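Local coordinates for protein proline dehydrogenase (Deinococcus radiodurans, PDB 4H6Q) that oxidises L-proline to delta-1-pyrroline-5-carboxylate with FAD as cofactor and a quinone as electron acceptor, the first step of proline breakdown to glutamate, at residues A[187-192]-A[228-233]; A[216-221]-A[237-242]; A[252-257]-A[273-278]. All coordinates share one frame; numbering follows the deposited sequence.

Contact 1. Residues A[187-192]-A[228-233]; sequences NIRMVK and NVATHD. With FAD (flavin-adenine dinucleotide), chain C.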
loop_
_atom_site.group_PDB
_atom_site.type_symbol
_atom_site.label_atom_id
_atom_site.label_comp_id
_atom_site.label_asym_id
_atom_site.label_seq_id
_atom_site.Cartn_x
_atom_site.Cartn_y
_atom_site.Cartn_z
ATOM N N ASN A 187 -11.400 3.229 -4.657
ATOM C CA ASN A 187 -10.716 2.030 -4.138
ATOM C C ASN A 187 -9.851 2.499 -2.953
ATOM O O ASN A 187 -8.919 3.301 -3.151
ATOM C CB ASN A 187 -9.849 1.488 -5.286
ATOM C CG ASN A 187 -9.050 0.258 -4.917
ATOM O OD1 ASN A 187 -8.386 0.275 -3.878
ATOM N ND2 ASN A 187 -9.072 -0.779 -5.731
ATOM N N ILE A 188 -10.159 2.003 -1.745
ATOM C CA ILE A 188 -9.397 2.376 -0.535
ATOM C C ILE A 188 -8.953 1.145 0.227
ATOM O O ILE A 188 -9.781 0.220 0.468
ATOM C CB ILE A 188 -10.217 3.330 0.372
ATOM C CG1 ILE A 188 -10.600 4.600 -0.382
ATOM C CG2 ILE A 188 -9.343 3.726 1.593
ATOM C CD1 ILE A 188 -11.342 5.666 0.472
ATOM N N ARG A 189 -7.670 1.128 0.607
ATOM C CA ARG A 189 -7.088 0.143 1.515
ATOM C C ARG A 189 -7.269 0.639 2.961
ATOM O O ARG A 189 -6.864 1.763 3.266
ATOM C CB ARG A 189 -5.600 0.019 1.194
ATOM C CG ARG A 189 -4.869 -1.018 2.107
ATOM C CD ARG A 189 -3.342 -0.793 2.126
ATOM N NE ARG A 189 -2.806 -0.986 0.785
ATOM C CZ ARG A 189 -1.746 -0.341 0.276
ATOM N NH1 ARG A 189 -1.446 -0.547 -1.016
ATOM N NH2 ARG A 189 -0.980 0.430 1.069
ATOM N N MET A 190 -7.897 -0.153 3.823
ATOM C CA MET A 190 -8.007 0.169 5.244
ATOM C C MET A 190 -6.877 -0.506 5.987
ATOM O O MET A 190 -6.654 -1.720 5.801
ATOM C CB MET A 190 -9.335 -0.300 5.817
ATOM C CG MET A 190 -10.560 0.219 5.010
ATOM S SD MET A 190 -10.477 2.009 4.748
ATOM C CE MET A 190 -11.966 2.194 3.759
ATOM N N VAL A 191 -6.141 0.283 6.798
ATOM C CA VAL A 191 -5.015 -0.235 7.588
ATOM C C VAL A 191 -5.206 0.288 9.004
ATOM O O VAL A 191 -5.992 1.218 9.225
ATOM C CB VAL A 191 -3.651 0.264 7.028
ATOM C CG1 VAL A 191 -3.509 -0.137 5.562
ATOM C CG2 VAL A 191 -3.482 1.780 7.168
ATOM N N LYS A 192 -4.481 -0.273 9.972
ATOM C CA LYS A 192 -4.482 0.272 11.347
ATOM C C LYS A 192 -3.687 1.580 11.415
ATOM O O LYS A 192 -4.211 2.588 11.908
ATOM C CB LYS A 192 -3.992 -0.783 12.355
ATOM C CG LYS A 192 -4.948 -1.966 12.469
ATOM C CD LYS A 192 -4.568 -2.882 13.647
ATOM C CE LYS A 192 -5.412 -4.176 13.573
ATOM N NZ LYS A 192 -5.282 -4.920 14.884
ATOM N N ASN A 228 -9.853 -2.763 0.240
ATOM C CA ASN A 228 -8.720 -3.658 0.499
ATOM C C ASN A 228 -8.570 -3.785 2.009
ATOM O O ASN A 228 -8.300 -2.775 2.686
ATOM C CB ASN A 228 -7.421 -3.155 -0.172
ATOM C CG ASN A 228 -7.647 -2.742 -1.598
ATOM O OD1 ASN A 228 -8.032 -3.577 -2.437
ATOM N ND2 ASN A 228 -7.456 -1.446 -1.905
ATOM N N VAL A 229 -8.780 -4.992 2.516
ATOM C CA VAL A 229 -8.757 -5.227 3.963
ATOM C C VAL A 229 -7.327 -5.642 4.326
ATOM O O VAL A 229 -6.970 -6.827 4.278
ATOM C CB VAL A 229 -9.794 -6.305 4.343
ATOM C CG1 VAL A 229 -9.814 -6.552 5.860
ATOM C CG2 VAL A 229 -11.192 -5.867 3.875
ATOM N N ALA A 230 -6.488 -4.625 4.586
ATOM C CA ALA A 230 -5.048 -4.833 4.783
ATOM C C ALA A 230 -4.730 -4.998 6.261
ATOM O O ALA A 230 -4.620 -4.002 6.993
ATOM C CB ALA A 230 -4.277 -3.641 4.203
ATOM N N THR A 231 -4.609 -6.245 6.694
ATOM C CA THR A 231 -4.304 -6.564 8.084
ATOM C C THR A 231 -3.883 -8.007 8.194
ATOM O O THR A 231 -4.242 -8.837 7.321
ATOM C CB THR A 231 -5.537 -6.304 9.020
ATOM O OG1 THR A 231 -5.158 -6.503 10.389
ATOM C CG2 THR A 231 -6.736 -7.247 8.708
ATOM N N HIS A 232 -3.127 -8.321 9.250
ATOM C CA HIS A 232 -2.805 -9.717 9.560
ATOM C C HIS A 232 -3.537 -10.167 10.839
ATOM O O HIS A 232 -3.257 -11.242 11.383
ATOM C CB HIS A 232 -1.299 -9.918 9.729
ATOM C CG HIS A 232 -0.481 -9.145 8.734
ATOM N ND1 HIS A 232 -0.032 -7.861 8.994
ATOM C CD2 HIS A 232 -0.022 -9.468 7.491
ATOM C CE1 HIS A 232 0.643 -7.418 7.942
ATOM N NE2 HIS A 232 0.665 -8.379 7.018
ATOM N N ASP A 233 -4.466 -9.332 11.315
ATOM C CA ASP A 233 -5.203 -9.610 12.559
ATOM C C ASP A 233 -6.358 -10.588 12.263
ATOM O O ASP A 233 -7.330 -10.240 11.609
ATOM C CB ASP A 233 -5.724 -8.278 13.129
ATOM C CG ASP A 233 -6.494 -8.437 14.405
ATOM O OD1 ASP A 233 -7.060 -9.517 14.713
ATOM O OD2 ASP A 233 -6.590 -7.410 15.126
HETATM P PA FAD C . -1.481 -5.865 14.500
HETATM O O1A FAD C . -2.629 -5.701 15.502
HETATM O O2A FAD C . -0.321 -4.965 14.626
HETATM O O5B FAD C . -0.907 -7.250 14.421
HETATM C C5B FAD C . -1.766 -8.364 14.239
HETATM C C4B FAD C . -1.024 -9.684 14.186
HETATM O O4B FAD C . -0.414 -9.774 12.919
HETATM C C3B FAD C . 0.105 -9.794 15.145
HETATM O O3B FAD C . -0.268 -10.173 16.460
HETATM C C2B FAD C . 0.962 -10.785 14.454
HETATM O O2B FAD C . 0.427 -12.089 14.519
HETATM C C1B FAD C . 0.875 -10.303 13.041
HETATM N N9A FAD C . 1.857 -9.273 12.703
HETATM C C8A FAD C . 1.586 -7.973 12.278
HETATM N N7A FAD C . 2.706 -7.289 12.043
HETATM C C5A FAD C . 3.764 -8.162 12.282
HETATM C C6A FAD C . 5.139 -8.040 12.221
HETATM N N6A FAD C . 5.765 -6.825 11.810
HETATM N N1A FAD C . 5.886 -9.108 12.546
HETATM C C2A FAD C . 5.336 -10.280 12.925
HETATM N N3A FAD C . 4.008 -10.455 13.011
HETATM C C4A FAD C . 3.236 -9.424 12.684
HETATM N N1 FAD C . -0.154 1.687 7.345
HETATM C C2 FAD C . -0.007 2.987 6.970
HETATM O O2 FAD C . 0.036 3.879 7.931
HETATM N N3 FAD C . 0.072 3.379 5.662
HETATM C C4 FAD C . 0.014 2.451 4.628
HETATM O O4 FAD C . 0.113 2.854 3.345
HETATM C C4X FAD C . -0.135 1.037 4.976
HETATM N N5 FAD C . -0.199 0.076 4.000
HETATM C C5X FAD C . -0.381 -1.228 4.404
HETATM C C6 FAD C . -0.461 -2.236 3.429
HETATM C C7 FAD C . -0.677 -3.582 3.818
HETATM C C7M FAD C . -0.767 -4.679 2.760
HETATM C C8 FAD C . -0.808 -3.886 5.195
HETATM C C8M FAD C . -1.045 -5.300 5.651
HETATM C C9 FAD C . -0.690 -2.876 6.163
HETATM C C9A FAD C . -0.500 -1.564 5.775
HETATM N N10 FAD C . -0.422 -0.569 6.770
HETATM C C10 FAD C . -0.229 0.732 6.376
HETATM C "C1'" FAD C . -0.582 -0.867 8.184
HETATM C "C2'" FAD C . 0.665 -0.997 9.002
HETATM O "O2'" FAD C . 1.659 -1.514 8.127
HETATM C "C3'" FAD C . 0.046 -1.785 10.183
HETATM O "O3'" FAD C . -0.308 -1.018 11.295
HETATM C "C4'" FAD C . 0.727 -3.023 10.616
HETATM O "O4'" FAD C . 0.751 -3.829 9.493
HETATM C "C5'" FAD C . -0.083 -3.652 11.741
HETATM O "O5'" FAD C . -0.349 -4.980 11.410
HETATM P P FAD C . -1.799 -5.624 11.537
HETATM O O1P FAD C . -3.020 -4.861 10.940
HETATM O O2P FAD C . -1.533 -7.105 11.157
HETATM O O3P FAD C . -2.106 -5.774 13.115
HETATM O O HOH W 1 -7.283 -3.010 -4.995
HETATM O O HOH W 2 -3.345 -2.798 9.147
#

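Contact 2. Residues A[216-221]-A[237-242]; sequences LVFQHL and IDDVKR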
loop_
_atom_site.group_PDB
_atom_site.type_symbol
_atom_site.label_atom_id
_atom_site.label_comp_id
_atom_site.label_asym_id
_atom_site.label_seq_id
_atom_site.Cartn_x
_atom_site.Cartn_y
_atom_site.Cartn_z
ATOM N N LEU A 216 -14.512 1.382 9.325
ATOM C CA LEU A 216 -14.043 1.838 8.017
ATOM C C LEU A 216 -14.359 0.793 6.926
ATOM O O LEU A 216 -14.847 1.139 5.840
ATOM C CB LEU A 216 -12.525 2.097 8.039
ATOM C CG LEU A 216 -12.132 3.462 8.600
ATOM C CD1 LEU A 216 -10.638 3.439 8.857
ATOM C CD2 LEU A 216 -12.499 4.592 7.606
ATOM N N VAL A 217 -13.984 -0.459 7.170
ATOM C CA VAL A 217 -14.204 -1.539 6.201
ATOM C C VAL A 217 -15.696 -1.692 5.939
ATOM O O VAL A 217 -16.114 -1.754 4.771
ATOM C CB VAL A 217 -13.599 -2.862 6.710
ATOM C CG1 VAL A 217 -14.081 -4.066 5.869
ATOM C CG2 VAL A 217 -12.074 -2.793 6.703
ATOM N N PHE A 218 -16.500 -1.775 6.998
ATOM C CA PHE A 218 -17.918 -2.068 6.853
ATOM C C PHE A 218 -18.619 -0.915 6.127
ATOM O O PHE A 218 -19.492 -1.140 5.261
ATOM C CB PHE A 218 -18.574 -2.289 8.223
ATOM C CG PHE A 218 -18.088 -3.522 8.948
ATOM C CD1 PHE A 218 -17.282 -4.473 8.314
ATOM C CD2 PHE A 218 -18.417 -3.709 10.291
ATOM C CE1 PHE A 218 -16.835 -5.619 9.031
ATOM C CE2 PHE A 218 -17.966 -4.849 11.013
ATOM C CZ PHE A 218 -17.182 -5.795 10.380
ATOM N N GLN A 219 -18.266 0.330 6.437
ATOM C CA GLN A 219 -18.897 1.474 5.768
ATOM C C GLN A 219 -18.499 1.535 4.291
ATOM O O GLN A 219 -19.307 1.901 3.435
ATOM C CB GLN A 219 -18.534 2.801 6.471
ATOM C CG GLN A 219 -19.229 3.013 7.820
ATOM C CD GLN A 219 -20.730 3.053 7.678
ATOM O OE1 GLN A 219 -21.279 3.895 6.949
ATOM N NE2 GLN A 219 -21.409 2.128 8.348
ATOM N N HIS A 220 -17.244 1.198 3.993
ATOM C CA HIS A 220 -16.798 1.226 2.611
ATOM C C HIS A 220 -17.524 0.140 1.787
ATOM O O HIS A 220 -17.974 0.401 0.654
ATOM C CB HIS A 220 -15.271 1.066 2.473
ATOM C CG HIS A 220 -14.713 1.863 1.332
ATOM N ND1 HIS A 220 -14.957 3.228 1.207
ATOM C CD2 HIS A 220 -13.899 1.519 0.298
ATOM C CE1 HIS A 220 -14.295 3.676 0.140
ATOM N NE2 HIS A 220 -13.641 2.665 -0.413
ATOM N N LEU A 221 -17.660 -1.051 2.376
ATOM C CA LEU A 221 -18.374 -2.134 1.705
ATOM C C LEU A 221 -19.852 -1.805 1.518
ATOM O O LEU A 221 -20.453 -2.092 0.462
ATOM C CB LEU A 221 -18.236 -3.427 2.491
ATOM C CG LEU A 221 -16.828 -4.041 2.481
ATOM C CD1 LEU A 221 -16.793 -5.194 3.480
ATOM C CD2 LEU A 221 -16.444 -4.538 1.059
ATOM N N ILE A 237 -10.025 -10.326 10.418
ATOM C CA ILE A 237 -10.266 -11.055 9.159
ATOM C C ILE A 237 -11.514 -11.948 9.312
ATOM O O ILE A 237 -12.370 -11.988 8.405
ATOM C CB ILE A 237 -9.019 -11.893 8.775
ATOM C CG1 ILE A 237 -7.878 -10.956 8.322
ATOM C CG2 ILE A 237 -9.332 -12.963 7.708
ATOM C CD1 ILE A 237 -6.504 -11.547 8.323
ATOM N N ASP A 238 -11.634 -12.699 10.409
ATOM C CA ASP A 238 -12.801 -13.558 10.585
ATOM C C ASP A 238 -14.094 -12.731 10.645
ATOM O O ASP A 238 -15.133 -13.150 10.116
ATOM C CB ASP A 238 -12.689 -14.411 11.855
ATOM C CG ASP A 238 -11.608 -15.468 11.772
ATOM O OD1 ASP A 238 -11.152 -15.763 10.656
ATOM O OD2 ASP A 238 -11.203 -15.995 12.842
ATOM N N ASP A 239 -14.050 -11.558 11.274
ATOM C CA ASP A 239 -15.248 -10.719 11.372
ATOM C C ASP A 239 -15.603 -10.135 9.995
ATOM O O ASP A 239 -16.785 -9.983 9.679
ATOM C CB ASP A 239 -15.054 -9.588 12.389
ATOM C CG ASP A 239 -16.349 -8.969 12.814
ATOM O OD1 ASP A 239 -17.385 -9.668 12.850
ATOM O OD2 ASP A 239 -16.315 -7.780 13.181
ATOM N N VAL A 240 -14.596 -9.814 9.171
ATOM C CA VAL A 240 -14.876 -9.360 7.799
ATOM C C VAL A 240 -15.537 -10.479 6.980
ATOM O O VAL A 240 -16.502 -10.230 6.257
ATOM C CB VAL A 240 -13.628 -8.780 7.104
ATOM C CG1 VAL A 240 -13.899 -8.520 5.593
ATOM C CG2 VAL A 240 -13.192 -7.487 7.824
ATOM N N LYS A 241 -15.042 -11.716 7.105
ATOM C CA LYS A 241 -15.661 -12.846 6.412
ATOM C C LYS A 241 -17.124 -12.949 6.816
ATOM O O LYS A 241 -18.023 -13.173 5.968
ATOM C CB LYS A 241 -14.979 -14.185 6.729
ATOM C CG LYS A 241 -13.538 -14.305 6.305
ATOM C CD LYS A 241 -13.087 -15.737 6.467
ATOM C CE LYS A 241 -11.619 -15.831 6.312
ATOM N NZ LYS A 241 -11.043 -17.201 6.474
ATOM N N ARG A 242 -17.392 -12.801 8.106
ATOM C CA ARG A 242 -18.744 -12.874 8.618
ATOM C C ARG A 242 -19.616 -11.747 8.043
ATOM O O ARG A 242 -20.740 -11.994 7.585
ATOM C CB ARG A 242 -18.625 -12.711 10.130
ATOM C CG ARG A 242 -19.930 -12.741 10.907
ATOM C CD ARG A 242 -20.724 -11.426 10.907
ATOM N NE ARG A 242 -19.933 -10.279 11.387
ATOM C CZ ARG A 242 -20.357 -9.021 11.355
ATOM N NH1 ARG A 242 -21.552 -8.756 10.846
ATOM N NH2 ARG A 242 -19.579 -8.027 11.772
#

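Contact 3. Residues A[252-257]-A[273-278]; sequences DAFEFQ and EGYRVR. With FAD (flavin-adenine dinucleotide), chain C; GOL (glycerol), chain E.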
loop_
_atom_site.group_PDB
_atom_site.type_symbol
_atom_site.label_atom_id
_atom_site.label_comp_id
_atom_site.label_asym_id
_atom_site.label_seq_id
_atom_site.Cartn_x
_atom_site.Cartn_y
_atom_site.Cartn_z
ATOM N N ASP A 252 -15.678 -11.127 -5.222
ATOM C CA ASP A 252 -14.991 -10.318 -6.224
ATOM C C ASP A 252 -15.032 -8.823 -5.879
ATOM O O ASP A 252 -14.475 -7.994 -6.634
ATOM C CB ASP A 252 -15.702 -10.496 -7.569
ATOM C CG ASP A 252 -17.220 -10.076 -7.500
ATOM O OD1 ASP A 252 -17.985 -10.535 -6.576
ATOM O OD2 ASP A 252 -17.668 -9.308 -8.416
ATOM N N ALA A 253 -15.688 -8.458 -4.772
ATOM C CA ALA A 253 -15.934 -7.034 -4.471
ATOM C C ALA A 253 -14.940 -6.425 -3.481
ATOM O O ALA A 253 -15.078 -5.245 -3.114
ATOM C CB ALA A 253 -17.355 -6.880 -3.935
ATOM N N PHE A 254 -13.964 -7.213 -3.043
ATOM C CA PHE A 254 -12.996 -6.731 -2.035
ATOM C C PHE A 254 -11.878 -7.720 -2.023
ATOM O O PHE A 254 -12.016 -8.819 -2.590
ATOM C CB PHE A 254 -13.636 -6.638 -0.629
ATOM C CG PHE A 254 -13.913 -7.950 -0.028
ATOM C CD1 PHE A 254 -13.017 -8.535 0.853
ATOM C CD2 PHE A 254 -15.051 -8.690 -0.415
ATOM C CE1 PHE A 254 -13.259 -9.822 1.392
ATOM C CE2 PHE A 254 -15.281 -9.954 0.105
ATOM C CZ PHE A 254 -14.423 -10.510 1.003
ATOM N N GLU A 255 -10.769 -7.389 -1.363
ATOM C CA GLU A 255 -9.666 -8.350 -1.213
ATOM C C GLU A 255 -9.022 -8.129 0.136
ATOM O O GLU A 255 -9.074 -7.009 0.707
ATOM C CB GLU A 255 -8.629 -8.222 -2.322
ATOM C CG GLU A 255 -7.886 -6.863 -2.367
ATOM C CD GLU A 255 -7.242 -6.618 -3.689
ATOM O OE1 GLU A 255 -6.074 -6.127 -3.749
ATOM O OE2 GLU A 255 -7.911 -6.879 -4.746
ATOM N N PHE A 256 -8.422 -9.201 0.642
ATOM C CA PHE A 256 -7.523 -9.101 1.803
ATOM C C PHE A 256 -6.142 -8.753 1.283
ATOM O O PHE A 256 -5.741 -9.167 0.185
ATOM C CB PHE A 256 -7.469 -10.428 2.563
ATOM C CG PHE A 256 -8.748 -10.750 3.276
ATOM C CD1 PHE A 256 -9.142 -10.021 4.400
ATOM C CD2 PHE A 256 -9.620 -11.703 2.744
ATOM C CE1 PHE A 256 -10.338 -10.315 5.046
ATOM C CE2 PHE A 256 -10.792 -12.003 3.367
ATOM C CZ PHE A 256 -11.184 -11.299 4.522
ATOM N N GLN A 257 -5.391 -7.992 2.097
ATOM C CA GLN A 257 -3.998 -7.681 1.765
ATOM C C GLN A 257 -3.111 -7.875 2.961
ATOM O O GLN A 257 -3.530 -7.635 4.100
ATOM C CB GLN A 257 -3.830 -6.232 1.267
ATOM C CG GLN A 257 -4.567 -5.973 -0.068
ATOM C CD GLN A 257 -4.234 -4.607 -0.660
ATOM O OE1 GLN A 257 -3.614 -3.768 0.003
ATOM N NE2 GLN A 257 -4.668 -4.355 -1.896
ATOM N N GLU A 273 -9.821 -20.630 0.008
ATOM C CA GLU A 273 -11.241 -20.453 0.311
ATOM C C GLU A 273 -11.927 -19.601 -0.757
ATOM O O GLU A 273 -13.147 -19.431 -0.703
ATOM C CB GLU A 273 -11.391 -19.774 1.692
ATOM C CG GLU A 273 -10.996 -20.693 2.803
ATOM C CD GLU A 273 -11.038 -20.052 4.186
ATOM O OE1 GLU A 273 -11.224 -18.831 4.275
ATOM O OE2 GLU A 273 -10.872 -20.783 5.199
ATOM N N GLY A 274 -11.181 -19.073 -1.735
ATOM C CA GLY A 274 -11.811 -18.297 -2.810
ATOM C C GLY A 274 -11.854 -16.806 -2.527
ATOM O O GLY A 274 -12.476 -16.079 -3.315
ATOM N N TYR A 275 -11.217 -16.319 -1.450
ATOM C CA TYR A 275 -11.074 -14.862 -1.286
ATOM C C TYR A 275 -9.941 -14.336 -2.141
ATOM O O TYR A 275 -8.959 -15.049 -2.413
ATOM C CB TYR A 275 -10.815 -14.516 0.187
ATOM C CG TYR A 275 -11.969 -14.899 1.088
ATOM C CD1 TYR A 275 -13.129 -14.092 1.157
ATOM C CD2 TYR A 275 -11.951 -16.081 1.793
ATOM C CE1 TYR A 275 -14.174 -14.448 1.954
ATOM C CE2 TYR A 275 -13.017 -16.467 2.596
ATOM C CZ TYR A 275 -14.128 -15.665 2.677
ATOM O OH TYR A 275 -15.187 -16.065 3.486
ATOM N N ARG A 276 -10.043 -13.102 -2.568
ATOM C CA ARG A 276 -8.903 -12.437 -3.187
ATOM C C ARG A 276 -7.892 -12.061 -2.107
ATOM O O ARG A 276 -8.273 -11.510 -1.066
ATOM C CB ARG A 276 -9.356 -11.151 -3.868
ATOM C CG ARG A 276 -10.205 -11.405 -5.123
ATOM C CD ARG A 276 -10.692 -10.090 -5.753
ATOM N NE ARG A 276 -11.355 -10.402 -7.035
ATOM C CZ ARG A 276 -11.630 -9.485 -7.952
ATOM N NH1 ARG A 276 -11.331 -8.214 -7.684
ATOM N NH2 ARG A 276 -12.205 -9.832 -9.111
ATOM N N VAL A 277 -6.611 -12.292 -2.410
ATOM C CA VAL A 277 -5.517 -11.909 -1.528
ATOM C C VAL A 277 -4.455 -11.227 -2.387
ATOM O O VAL A 277 -4.082 -11.736 -3.447
ATOM C CB VAL A 277 -4.875 -13.122 -0.831
ATOM C CG1 VAL A 277 -3.726 -12.677 0.118
ATOM C CG2 VAL A 277 -5.909 -13.963 -0.086
ATOM N N ARG A 278 -3.948 -10.074 -1.945
ATOM C CA ARG A 278 -2.882 -9.373 -2.669
ATOM C C ARG A 278 -1.820 -8.948 -1.681
ATOM O O ARG A 278 -2.117 -8.257 -0.703
ATOM C CB ARG A 278 -3.452 -8.147 -3.402
ATOM C CG ARG A 278 -2.400 -7.482 -4.295
ATOM C CD ARG A 278 -2.956 -6.221 -4.955
ATOM N NE ARG A 278 -4.114 -6.436 -5.852
ATOM C CZ ARG A 278 -4.024 -6.732 -7.149
ATOM N NH1 ARG A 278 -2.840 -6.957 -7.738
ATOM N NH2 ARG A 278 -5.142 -6.743 -7.868
HETATM P PA FAD C . -1.481 -5.865 14.500
HETATM O O1A FAD C . -2.629 -5.701 15.502
HETATM O O2A FAD C . -0.321 -4.965 14.626
HETATM O O5B FAD C . -0.907 -7.250 14.421
HETATM C C5B FAD C . -1.766 -8.364 14.239
HETATM C C4B FAD C . -1.024 -9.684 14.186
HETATM O O4B FAD C . -0.414 -9.774 12.919
HETATM C C3B FAD C . 0.105 -9.794 15.145
HETATM O O3B FAD C . -0.268 -10.173 16.460
HETATM C C2B FAD C . 0.962 -10.785 14.454
HETATM O O2B FAD C . 0.427 -12.089 14.519
HETATM C C1B FAD C . 0.875 -10.303 13.041
HETATM N N9A FAD C . 1.857 -9.273 12.703
HETATM C C8A FAD C . 1.586 -7.973 12.278
HETATM N N7A FAD C . 2.706 -7.289 12.043
HETATM C C5A FAD C . 3.764 -8.162 12.282
HETATM C C6A FAD C . 5.139 -8.040 12.221
HETATM N N6A FAD C . 5.765 -6.825 11.810
HETATM N N1A FAD C . 5.886 -9.108 12.546
HETATM C C2A FAD C . 5.336 -10.280 12.925
HETATM N N3A FAD C . 4.008 -10.455 13.011
HETATM C C4A FAD C . 3.236 -9.424 12.684
HETATM N N1 FAD C . -0.154 1.687 7.345
HETATM C C2 FAD C . -0.007 2.987 6.970
HETATM O O2 FAD C . 0.036 3.879 7.931
HETATM N N3 FAD C . 0.072 3.379 5.662
HETATM C C4 FAD C . 0.014 2.451 4.628
HETATM O O4 FAD C . 0.113 2.854 3.345
HETATM C C4X FAD C . -0.135 1.037 4.976
HETATM N N5 FAD C . -0.199 0.076 4.000
HETATM C C5X FAD C . -0.381 -1.228 4.404
HETATM C C6 FAD C . -0.461 -2.236 3.429
HETATM C C7 FAD C . -0.677 -3.582 3.818
HETATM C C7M FAD C . -0.767 -4.679 2.760
HETATM C C8 FAD C . -0.808 -3.886 5.195
HETATM C C8M FAD C . -1.045 -5.300 5.651
HETATM C C9 FAD C . -0.690 -2.876 6.163
HETATM C C9A FAD C . -0.500 -1.564 5.775
HETATM N N10 FAD C . -0.422 -0.569 6.770
HETATM C C10 FAD C . -0.229 0.732 6.376
HETATM C "C1'" FAD C . -0.582 -0.867 8.184
HETATM C "C2'" FAD C . 0.665 -0.997 9.002
HETATM O "O2'" FAD C . 1.659 -1.514 8.127
HETATM C "C3'" FAD C . 0.046 -1.785 10.183
HETATM O "O3'" FAD C . -0.308 -1.018 11.295
HETATM C "C4'" FAD C . 0.727 -3.023 10.616
HETATM O "O4'" FAD C . 0.751 -3.829 9.493
HETATM C "C5'" FAD C . -0.083 -3.652 11.741
HETATM O "O5'" FAD C . -0.349 -4.980 11.410
HETATM P P FAD C . -1.799 -5.624 11.537
HETATM O O1P FAD C . -3.020 -4.861 10.940
HETATM O O2P FAD C . -1.533 -7.105 11.157
HETATM O O3P FAD C . -2.106 -5.774 13.115
HETATM C C1 GOL E . -8.693 -4.883 -7.352
HETATM O O1 GOL E . -7.444 -5.166 -6.715
HETATM C C2 GOL E . -8.557 -4.468 -8.801
HETATM O O2 GOL E . -8.336 -5.670 -9.504
HETATM C C3 GOL E . -7.365 -3.522 -8.954
HETATM O O3 GOL E . -7.308 -2.994 -10.268
HETATM O O HOH W 3 -12.392 -11.674 -1.745
#

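Contact 1. Residues A[187-192]-A[228-233]
Asn228 pairs with Arg189 and Val229 with Met190 in parallel register. Three backbone bonds join the strands: Asn228 N to Ile188 O, Met190 N to Asn228 O, and Ala230 N to Met190 O. Beside them, Asn228 ND2 donates to Asn187 OD1 at 2.8 Å, and the two amide planes stand 38° apart. A water links Asn187 ND2 to Asn228 OD1. The strands are neighbours in the (βα)8 barrel, joined in the chain through helix 206-222, and their C-terminal ends hold FAD. A salt bridge lies there. The extended Lys192 chain brings NZ to the anti lone pair of Asp233 OD2 at 2.8 Å, and NZ also donates to FAD O1A at 2.8 Å. Thr231 OG1 donates to FAD O1P; His232 N and ND1 both grip O2P. Apolar contact continues against the flavin, where Val191 CG1 meets Ala230 CB at 3.8 Å. Arg189 CG packs on the same methyl, and its NH2 donates to FAD N5 at 3.1 Å. NH2 also pairs with Asp137, NH1 with Ser98, NE with Gln257.

Contact 2. Residues A[216-221]-A[237-242]
Phe218 sets CG anti to its carbonyl carbon (chi1 -66°), and Asp239 sets CG anti to its backbone N (chi1 -163°), and the ring and carboxylate meet between the helices. Asp239 OD2 lies at the ring edge, in its plane, 3.5 Å from Phe218 CZ. Arg242 NH2 is 3.6 Å from the same CZ, with the guanidinium and ring planes 83° apart. Deeper in, Val217 CG1 touches Val240 CG2 at 4.0 Å. Helices 206-222 and 234-246 are successive outer helices of the (βα)8 barrel. Their segments run 24° from parallel with axes 11.2 Å apart, and the valines rest on Val229 of the strand between them. Arg242 NE and NH2 both donate to Asp239 OD1, side-on and from one face of the carboxylate, at 3.0 Å from NE. Asp239 OD2 also forms a salt bridge with Arg214. An alanine at Asp239 would probably leave Arg242 and Arg214 without this shared anion and free the Arg242 guanidinium to turn away from Phe218.

Contact 3. Residues A[252-257]-A[273-278]
Phe256 and Tyr275 lie side by side and point the same way, with the edge of the Phe256 ring turned to the face of Tyr275. It is an offset edge-to-face pair. The centroids are 5.6 Å apart and the planes stand at 73°. Phe256 CE2 makes the closest approach, 3.8 Å from Tyr275 CD1. Phe254 comes to the same atom from the edge of the tyrosine ring, with CZ 3.8 Å from Tyr275 CD1.

Away from these rings, Glu255 meets Arg278. The Arg278 chain bends at chi3 (-62°), which sets NE. NE donates to Glu255 OE1 at 2.9 Å in a salt bridge. Glu255 OE1 lies at the guanidinium edge, in its plane; the carboxylate and guanidinium planes are 30° apart. Gln257 NE2 donates to the same OE1 at 2.9 Å, from the opposite face of the carboxylate. OE1 is thus gripped by two donors. A glycerol, probably from the crystallisation liquor, bridges Glu255 OE2 and Arg278 NH2. Arg276 lays one face of its guanidinium over Asp252 O, and its NH1 bonds to Tyr226.

The backbones pair in parallel, Phe256 N to Arg276 O and Arg278 N to Phe256 O. A water joins Phe254 O to Arg276 N.

These are successive strands of the (βα)8 barrel, connected by helix 264-272. Phe256 packs outward against helices 234-246 and 264-272, while Gln257, on the opposite face, bonds to Arg189 of strand 188-191 and lies beside FAD. Strand 227-230 flanks strand 254-259, and strand 58-63 flanks strand 277-283.

Contact 1 is the buried one and runs up to the cofactor. Contacts 2 and 3 are only partly buried. Contacts 1 and 3 belong to the same parallel sheet, where strands 227-230 and 254-259 are neighbours, and both touch FAD. Contact 2 lies in the outer helical layer and has no strand pairing. Helix 206-222 of contact 2 connects the two strands of contact 1, and Met190 packs on it. Lys241 and Glu273 form a salt bridge between contacts 2 and 3. The charged groups differ with place: in contact 1 they serve the FAD phosphates and flavin, in contact 2 they fringe a phenylalanine, and in contact 3 Glu255 and Arg278 pair beside Gln257, apart from the aromatic packing.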